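Local structure of putative sulfatase yidJ (Bacteroides fragilis, 2QZU) at residues Pro54-Asp57 and Lys58-Ser61; Arg292-Glu295 and Ala296-Gln299; Val425-Asp429 and Gly430-Asn434; Glu446-Ile450 and Ala451-Leu455. The protein probably hydrolyses sulfate esters as a calcium-dependent arylsulfatase of the sulfatase family. One frame throughout, in Å; residues are numbered along the deposited sequence.

Interaction 1 of 4, residues Pro54-Asp57 and Lys58-Ser61; sequences PHLD and KLAS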
# COMPACT_ATOMS: atom_id res chain seq x y z
N PRO A 54 -0.56 15.44 -23.69
CA PRO A 54 -1.03 16.38 -24.71
C PRO A 54 -1.27 17.82 -24.26
O PRO A 54 -1.01 18.76 -25.01
CB PRO A 54 -2.29 15.71 -25.25
CG PRO A 54 -2.81 14.95 -24.05
CD PRO A 54 -1.54 14.35 -23.48
N HIS A 55 -1.75 18.01 -23.03
CA HIS A 55 -2.03 19.36 -22.55
C HIS A 55 -0.77 20.13 -22.20
O HIS A 55 -0.68 21.33 -22.47
CB HIS A 55 -3.00 19.28 -21.38
CG HIS A 55 -4.32 18.68 -21.74
ND1 HIS A 55 -5.23 19.33 -22.55
CD2 HIS A 55 -4.86 17.47 -21.47
CE1 HIS A 55 -6.27 18.54 -22.76
NE2 HIS A 55 -6.07 17.40 -22.11
N LEU A 56 0.22 19.45 -21.63
CA LEU A 56 1.47 20.11 -21.30
C LEU A 56 2.24 20.38 -22.60
O LEU A 56 2.96 21.38 -22.70
CB LEU A 56 2.31 19.24 -20.36
CG LEU A 56 1.77 19.15 -18.93
CD1 LEU A 56 2.64 18.21 -18.12
CD2 LEU A 56 1.74 20.54 -18.30
N ASP A 57 2.08 19.50 -23.59
CA ASP A 57 2.76 19.71 -24.87
C ASP A 57 2.19 20.98 -25.51
O ASP A 57 2.93 21.78 -26.08
CB ASP A 57 2.51 18.53 -25.83
CG ASP A 57 3.23 17.26 -25.42
OD1 ASP A 57 4.04 17.31 -24.46
OD2 ASP A 57 2.99 16.22 -26.06
N LYS A 58 0.88 21.14 -25.42
CA LYS A 58 0.20 22.31 -25.97
C LYS A 58 0.66 23.57 -25.23
O LYS A 58 0.95 24.59 -25.85
CB LYS A 58 -1.32 22.15 -25.85
CG LYS A 58 -2.14 23.32 -26.38
CD LYS A 58 -1.92 23.54 -27.88
CE LYS A 58 -2.79 24.68 -28.39
NZ LYS A 58 -2.57 24.94 -29.84
N LEU A 59 0.72 23.49 -23.90
CA LEU A 59 1.15 24.62 -23.09
C LEU A 59 2.56 25.02 -23.50
O LEU A 59 2.86 26.21 -23.65
CB LEU A 59 1.13 24.24 -21.61
CG LEU A 59 1.49 25.34 -20.62
CD1 LEU A 59 0.45 26.46 -20.69
CD2 LEU A 59 1.54 24.75 -19.22
N ALA A 60 3.43 24.03 -23.67
CA ALA A 60 4.81 24.27 -24.06
C ALA A 60 4.89 24.96 -25.41
O ALA A 60 5.71 25.86 -25.61
CB ALA A 60 5.57 22.96 -24.11
N SER A 61 4.04 24.55 -26.34
CA SER A 61 4.04 25.13 -27.68
C SER A 61 3.61 26.59 -27.67
O SER A 61 3.90 27.34 -28.60
CB SER A 61 3.10 24.34 -28.60
OG SER A 61 1.74 24.62 -28.29
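Residues 54-57 and 58-61 are the successive halves of the short helix 54-61, the carbonyls of Pro54 to Asp57 receiving the amides of Lys58 to Ser61. Four successive i to i+4 bonds form the ladder: Lys58 N to Pro54 O at 3.1 Å, Leu59 N to His55 O at 2.9 Å, Ala60 N to Leu56 O at 2.9 Å and Ser61 N to Asp57 O at 3.0 Å. At the last turn a side chain joins in. The hydroxyl of Ser61 sits between its own backbone N and carbonyl carbon (chi1 74°), which folds OG back along the helix to donate to Lys58 O at 2.6 Å. The helix is amphipathic, and in the alkaline phosphatase-like fold of this family it lies against the central mixed beta-sheet. Leu56 and Leu59 form its apolar flank, their CD2 methyls 4.3 Å apart, and both rest on Ile339 of strand 338-341; Leu56 also meets Val290 and Leu59 meets Ile294, both of helix 267-299. At the N-terminal end Asp287 accepts the amides of His55 and Leu56, a carboxylate placed where it would probably favour the positive end of the helix. The carboxylate of Asp57 is held from outside the two segments, its OD1 accepting two bonds, from Cys45 N and Thr53 OG1. The Lys58 chain leads away from the first turn, bending at chi2 (63°) after CB has passed 3.5 Å from Pro54 O.

Interaction 2 of 4, residues Arg292-Glu295 and Ala296-Gln299; sequences RIIE and ALKQ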
# COMPACT_ATOMS: atom_id res chain seq x y z
N ARG A 292 -7.58 21.19 -17.98
CA ARG A 292 -8.84 21.78 -17.53
C ARG A 292 -8.61 23.20 -17.00
O ARG A 292 -9.40 24.11 -17.26
CB ARG A 292 -9.46 20.92 -16.43
CG ARG A 292 -9.88 19.53 -16.87
CD ARG A 292 -10.40 18.75 -15.66
NE ARG A 292 -11.52 19.42 -15.02
CZ ARG A 292 -11.90 19.22 -13.76
NH1 ARG A 292 -11.24 18.36 -13.00
NH2 ARG A 292 -12.95 19.86 -13.27
N ILE A 293 -7.53 23.38 -16.26
CA ILE A 293 -7.20 24.70 -15.70
C ILE A 293 -6.87 25.69 -16.81
O ILE A 293 -7.34 26.84 -16.79
CB ILE A 293 -6.01 24.60 -14.71
CG1 ILE A 293 -6.39 23.69 -13.54
CG2 ILE A 293 -5.63 26.00 -14.21
CD1 ILE A 293 -5.23 23.37 -12.60
N ILE A 294 -6.07 25.26 -17.77
CA ILE A 294 -5.69 26.12 -18.88
C ILE A 294 -6.95 26.54 -19.65
O ILE A 294 -7.09 27.71 -20.02
CB ILE A 294 -4.74 25.41 -19.86
CG1 ILE A 294 -3.44 25.04 -19.14
CG2 ILE A 294 -4.45 26.30 -21.06
CD1 ILE A 294 -2.75 26.20 -18.46
N GLU A 295 -7.85 25.59 -19.86
CA GLU A 295 -9.09 25.88 -20.59
C GLU A 295 -9.92 26.93 -19.86
O GLU A 295 -10.55 27.78 -20.49
CB GLU A 295 -9.92 24.60 -20.76
CG GLU A 295 -11.17 24.79 -21.60
CD GLU A 295 -11.94 23.50 -21.80
OE1 GLU A 295 -11.36 22.53 -22.33
OE2 GLU A 295 -13.14 23.46 -21.44
N ALA A 296 -9.93 26.87 -18.53
CA ALA A 296 -10.68 27.84 -17.73
C ALA A 296 -10.07 29.22 -17.92
O ALA A 296 -10.79 30.22 -18.04
CB ALA A 296 -10.65 27.45 -16.26
N LEU A 297 -8.74 29.28 -17.96
CA LEU A 297 -8.05 30.55 -18.16
C LEU A 297 -8.42 31.14 -19.52
O LEU A 297 -8.74 32.32 -19.62
CB LEU A 297 -6.53 30.36 -18.07
CG LEU A 297 -5.96 30.09 -16.68
CD1 LEU A 297 -4.47 29.80 -16.79
CD2 LEU A 297 -6.20 31.31 -15.78
N LYS A 298 -8.39 30.31 -20.56
CA LYS A 298 -8.74 30.77 -21.91
C LYS A 298 -10.21 31.19 -22.02
O LYS A 298 -10.53 32.18 -22.67
CB LYS A 298 -8.43 29.67 -22.93
CG LYS A 298 -6.94 29.46 -23.18
CD LYS A 298 -6.70 28.37 -24.21
CE LYS A 298 -5.26 28.37 -24.71
NZ LYS A 298 -4.28 28.14 -23.62
N GLN A 299 -11.09 30.43 -21.37
CA GLN A 299 -12.52 30.72 -21.39
C GLN A 299 -12.84 32.08 -20.75
O GLN A 299 -13.77 32.77 -21.17
CB GLN A 299 -13.28 29.62 -20.64
CG GLN A 299 -14.78 29.85 -20.46
CD GLN A 299 -15.54 29.91 -21.77
OE1 GLN A 299 -15.34 29.08 -22.66
NE2 GLN A 299 -16.43 30.88 -21.90
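Ile294 and Lys298, one turn apart, are brought together by their torsions: CG2 of Ile294 stands anti to the backbone N, while Lys298 runs out nearly straight from CB to CE and then turns at its last torsion (chi4 60°). The bend swings the ammonium nitrogen back beside the isoleucine, leaving Lys298 NZ 3.2 Å from Ile294 CG2, a close approach of an amine to a methyl group between side chains that lie abreast and point the same way. Beyond these eight residues the ammonium meets the Phe303 ring in a cation-pi contact and Glu62 in a long, weak ion pair. Apolar contact is made by Leu297, whose CD1 lies 4.3 Å from Ile294 CD1 and whose CB passes 3.3 Å from Ile294 O. These residues make up the C-terminal end of the long helix 267-299, which packs against the central mixed beta-sheet of the sulfatase fold: Ile294 and Leu297 meet Val308 of strand 306-311, and Ile293 reaches Val226 and Met228 of strand 222-228. Beneath the side chains runs the regular ladder, with Ala296 N on Arg292 O at 3.1 Å, Leu297 N on Ile293 O at 3.0 Å, Lys298 N on Ile294 O at 3.0 Å, and Gln299 N on Glu295 O at 2.8 Å. Further back along the helix, the guanidinium of Arg292 turns to helix 200-213, where it binds Ser206 OG and Glu202 O.

Interaction 3 of 4, residues Val425-Asp429 and Gly430-Asn434; sequences VHATD and GKIDN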
# COMPACT_ATOMS: atom_id res chain seq x y z
N VAL A 425 30.54 16.74 -2.79
CA VAL A 425 31.44 16.29 -1.73
C VAL A 425 30.57 15.95 -0.53
O VAL A 425 29.52 16.56 -0.31
CB VAL A 425 32.47 17.37 -1.31
CG1 VAL A 425 33.33 17.76 -2.51
CG2 VAL A 425 31.77 18.59 -0.73
N HIS A 426 30.99 14.94 0.22
CA HIS A 426 30.25 14.56 1.41
C HIS A 426 31.11 14.81 2.63
O HIS A 426 32.33 14.67 2.57
CB HIS A 426 29.84 13.08 1.35
CG HIS A 426 29.05 12.64 2.54
ND1 HIS A 426 29.64 12.17 3.70
CD2 HIS A 426 27.72 12.64 2.78
CE1 HIS A 426 28.71 11.91 4.60
NE2 HIS A 426 27.53 12.18 4.06
N ALA A 427 30.47 15.19 3.72
CA ALA A 427 31.19 15.44 4.96
C ALA A 427 30.46 14.78 6.11
O ALA A 427 29.24 14.66 6.10
CB ALA A 427 31.30 16.95 5.21
N THR A 428 31.23 14.34 7.09
CA THR A 428 30.68 13.72 8.28
C THR A 428 31.34 14.48 9.43
O THR A 428 32.57 14.49 9.55
CB THR A 428 31.05 12.22 8.37
OG1 THR A 428 30.46 11.52 7.26
CG2 THR A 428 30.52 11.62 9.67
N ASP A 429 30.52 15.14 10.24
CA ASP A 429 31.01 15.93 11.36
C ASP A 429 32.08 16.94 10.97
O ASP A 429 33.07 17.13 11.69
CB ASP A 429 31.53 15.02 12.48
CG ASP A 429 30.42 14.23 13.14
OD1 ASP A 429 29.43 14.85 13.58
OD2 ASP A 429 30.54 12.98 13.23
N GLY A 430 31.89 17.60 9.83
CA GLY A 430 32.82 18.61 9.38
C GLY A 430 34.07 18.17 8.63
O GLY A 430 34.94 18.99 8.35
N LYS A 431 34.16 16.88 8.30
CA LYS A 431 35.32 16.37 7.58
C LYS A 431 34.91 15.72 6.26
O LYS A 431 34.08 14.81 6.25
CB LYS A 431 36.06 15.36 8.46
CG LYS A 431 36.46 15.94 9.82
CD LYS A 431 36.48 14.89 10.92
CE LYS A 431 37.69 13.98 10.80
NZ LYS A 431 38.95 14.73 11.03
N ILE A 432 35.48 16.19 5.15
CA ILE A 432 35.15 15.65 3.83
C ILE A 432 35.38 14.14 3.81
O ILE A 432 36.48 13.65 4.07
CB ILE A 432 35.97 16.32 2.71
CG1 ILE A 432 35.71 17.83 2.72
CG2 ILE A 432 35.57 15.75 1.36
CD1 ILE A 432 34.25 18.22 2.49
N ASP A 433 34.31 13.43 3.48
CA ASP A 433 34.22 11.98 3.49
C ASP A 433 34.25 11.28 2.12
O ASP A 433 34.62 10.11 2.02
CB ASP A 433 32.90 11.60 4.17
CG ASP A 433 33.01 10.37 5.02
OD1 ASP A 433 33.65 9.39 4.59
OD2 ASP A 433 32.43 10.39 6.13
N ASN A 434 33.83 11.99 1.08
CA ASN A 434 33.76 11.39 -0.25
C ASN A 434 33.73 12.50 -1.29
O ASN A 434 33.28 13.61 -1.00
CB ASN A 434 32.48 10.55 -0.34
CG ASN A 434 32.50 9.56 -1.50
OD1 ASN A 434 31.49 8.91 -1.78
ND2 ASN A 434 33.64 9.43 -2.16
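Thr428 and Asp433 meet in the tightest part of this contact: the threonine hydroxyl donates from OG1 to Asp433 OD2 at 2.5 Å, arriving on the anti side of the carboxylate and close to its plane. Next to them stands the imidazole of His426, turned 58° from the carboxylate plane, with Thr428 OG1 and Asp433 CB in plane at its edge, the latter 3.3 Å from His426 ND1; Tyr413 meets the same ring edge-to-face. What draws Asp433 in is a classic beta bulge in the hairpin of strands 421-428 and 431-439. Asp433 and Asn434 both face His426, so His426 O is shared by two amides: that of Asp433, modelled so near that its exact distance is doubtful, and Asn434 N in a weak bond of 3.4 Å. His426 N answers to Asn434 O at 2.9 Å. Nearer the tip, Thr428 N bonds Lys431 O at 3.0 Å and Lys431 N reaches Thr428 O at 3.1 Å, closing a type I' turn whose two central residues, Asp429 and Gly430, have positive phi. The other face is looser. Ile432 CD1 merely brushes Val425 CG2 at 4.1 Å and Ala427 CB at 4.2 Å, and Ile432 itself is exposed, although Val425 and Ala427 are buried against Phe476. At the solvent side the Lys431 chain bends away from the first strand, while Asp429 leads outward to bond Asn408 through OD1.

Interaction 4 of 4, residues Glu446-Ile450 and Ala451-Leu455; sequences EMNNI and ASQQL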
# COMPACT_ATOMS: atom_id res chain seq x y z
N GLU A 446 25.44 8.77 -15.60
CA GLU A 446 26.27 8.86 -14.40
C GLU A 446 26.61 7.53 -13.74
O GLU A 446 26.18 7.25 -12.61
CB GLU A 446 25.57 9.80 -13.42
CG GLU A 446 25.29 11.17 -14.03
CD GLU A 446 24.46 12.07 -13.13
OE1 GLU A 446 24.86 13.23 -12.93
OE2 GLU A 446 23.40 11.62 -12.64
N MSE A 447 27.40 6.73 -14.43
CA MSE A 447 27.82 5.42 -13.94
C MSE A 447 29.28 5.40 -13.50
O MSE A 447 29.70 4.49 -12.79
CB MSE A 447 27.64 4.38 -15.05
CG MSE A 447 26.25 4.31 -15.65
SE MSE A 447 24.92 3.79 -14.36
CE MSE A 447 25.42 1.93 -14.14
N ASN A 448 30.05 6.40 -13.92
CA ASN A 448 31.47 6.45 -13.59
C ASN A 448 31.88 7.66 -12.76
O ASN A 448 31.92 8.78 -13.27
CB ASN A 448 32.30 6.47 -14.89
CG ASN A 448 33.76 6.14 -14.66
OD1 ASN A 448 34.58 6.26 -15.57
ND2 ASN A 448 34.10 5.70 -13.45
N ASN A 449 32.20 7.43 -11.49
CA ASN A 449 32.66 8.51 -10.64
C ASN A 449 34.12 8.68 -11.03
O ASN A 449 34.94 7.82 -10.73
CB ASN A 449 32.56 8.14 -9.15
CG ASN A 449 33.10 9.23 -8.25
OD1 ASN A 449 33.52 10.29 -8.72
ND2 ASN A 449 33.11 8.98 -6.95
N ILE A 450 34.43 9.77 -11.71
CA ILE A 450 35.79 10.01 -12.18
C ILE A 450 36.59 11.00 -11.33
O ILE A 450 37.63 11.49 -11.77
CB ILE A 450 35.78 10.49 -13.64
CG1 ILE A 450 35.03 11.81 -13.75
CG2 ILE A 450 35.12 9.43 -14.52
CD1 ILE A 450 35.10 12.46 -15.13
N ALA A 451 36.12 11.28 -10.12
CA ALA A 451 36.79 12.22 -9.24
C ALA A 451 38.27 11.88 -9.02
O ALA A 451 39.13 12.76 -9.07
CB ALA A 451 36.07 12.30 -7.90
N SER A 452 38.56 10.61 -8.76
CA SER A 452 39.94 10.19 -8.52
C SER A 452 40.80 10.23 -9.78
O SER A 452 42.03 10.16 -9.71
CB SER A 452 39.96 8.77 -7.94
OG SER A 452 39.47 7.82 -8.88
N GLN A 453 40.15 10.34 -10.93
CA GLN A 453 40.85 10.38 -12.21
C GLN A 453 41.03 11.80 -12.74
O GLN A 453 41.77 12.02 -13.70
CB GLN A 453 40.09 9.54 -13.24
CG GLN A 453 39.82 8.11 -12.78
CD GLN A 453 38.82 7.37 -13.67
OE1 GLN A 453 38.42 6.25 -13.36
NE2 GLN A 453 38.43 8.00 -14.77
N GLN A 454 40.35 12.76 -12.12
CA GLN A 454 40.43 14.15 -12.56
C GLN A 454 40.76 15.08 -11.39
O GLN A 454 39.97 15.94 -11.03
CB GLN A 454 39.10 14.58 -13.17
CG GLN A 454 38.63 13.73 -14.35
CD GLN A 454 39.53 13.87 -15.56
OE1 GLN A 454 39.85 14.98 -15.98
NE2 GLN A 454 39.93 12.74 -16.13
N LEU A 455 41.95 14.91 -10.82
CA LEU A 455 42.37 15.72 -9.68
C LEU A 455 42.37 17.23 -9.97
O LEU A 455 41.97 18.02 -9.11
CB LEU A 455 43.76 15.30 -9.21
CG LEU A 455 43.95 13.89 -8.66
CD1 LEU A 455 43.91 12.87 -9.79
CD2 LEU A 455 45.28 13.81 -7.92
O HOH W 1 36.84 8.58 -8.45
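The Asn449 carboxamide has the backbone amide of Ala451 above its plane and partners of strand 431-439 at its polar atoms: Leu437 N also donates to OD1, and ND2 donates to Val435 O. The bond from Ala451 N to Asn449 OD1, 3.1 Å long and fairly straight at 164°, comes from 42° out of that plane and defines an Asx turn, which leads the chain out of its loop towards helix 455-471. A second turn follows at once, Gln453 N donating to Ile450 O at 2.9 Å, and Gln454 then takes the N-cap position of the helix. The Gln453 side chain crosses that of Ile450 at about a right angle, setting its carboxamide NE2 3.6 Å from Ile450 CG2. Ile450 holds CG1 between its backbone N and carbonyl carbon (chi1 62°), a crowded position that carries CD1 across to Gln454 CG at 3.8 Å. One water ties the two turns together: it donates to Asn449 O at 3.1 Å, accepts from Ser452 N at 2.7 Å, and lies 2.8 Å from Ser452 OG.

Overall arrangement
The four contacts follow one another along the chain and fall into two clusters. Interactions 1 and 2, their centres about 13 Å apart, belong to helices 54-61 and 267-299, which touch where Leu59 CD1 meets Ile294 CD1 at 3.9 Å, and both helices pack on the mixed eight-stranded beta-sheet of the sulfatase domain. Interactions 3 and 4 lie about 17 Å apart by centres, with nearest atoms about 5 Å apart, in the C-terminal region: the hairpin supplies two adjacent strands of a four-stranded antiparallel beta-sheet, 431-439 at its edge, and the loop after that strand leads into helix 455-471. By centres, interaction 3 lies about 43 Å from interaction 1 and about 49 Å from interaction 2, across the centre of the chain, so the pairs report on separate parts of the fold.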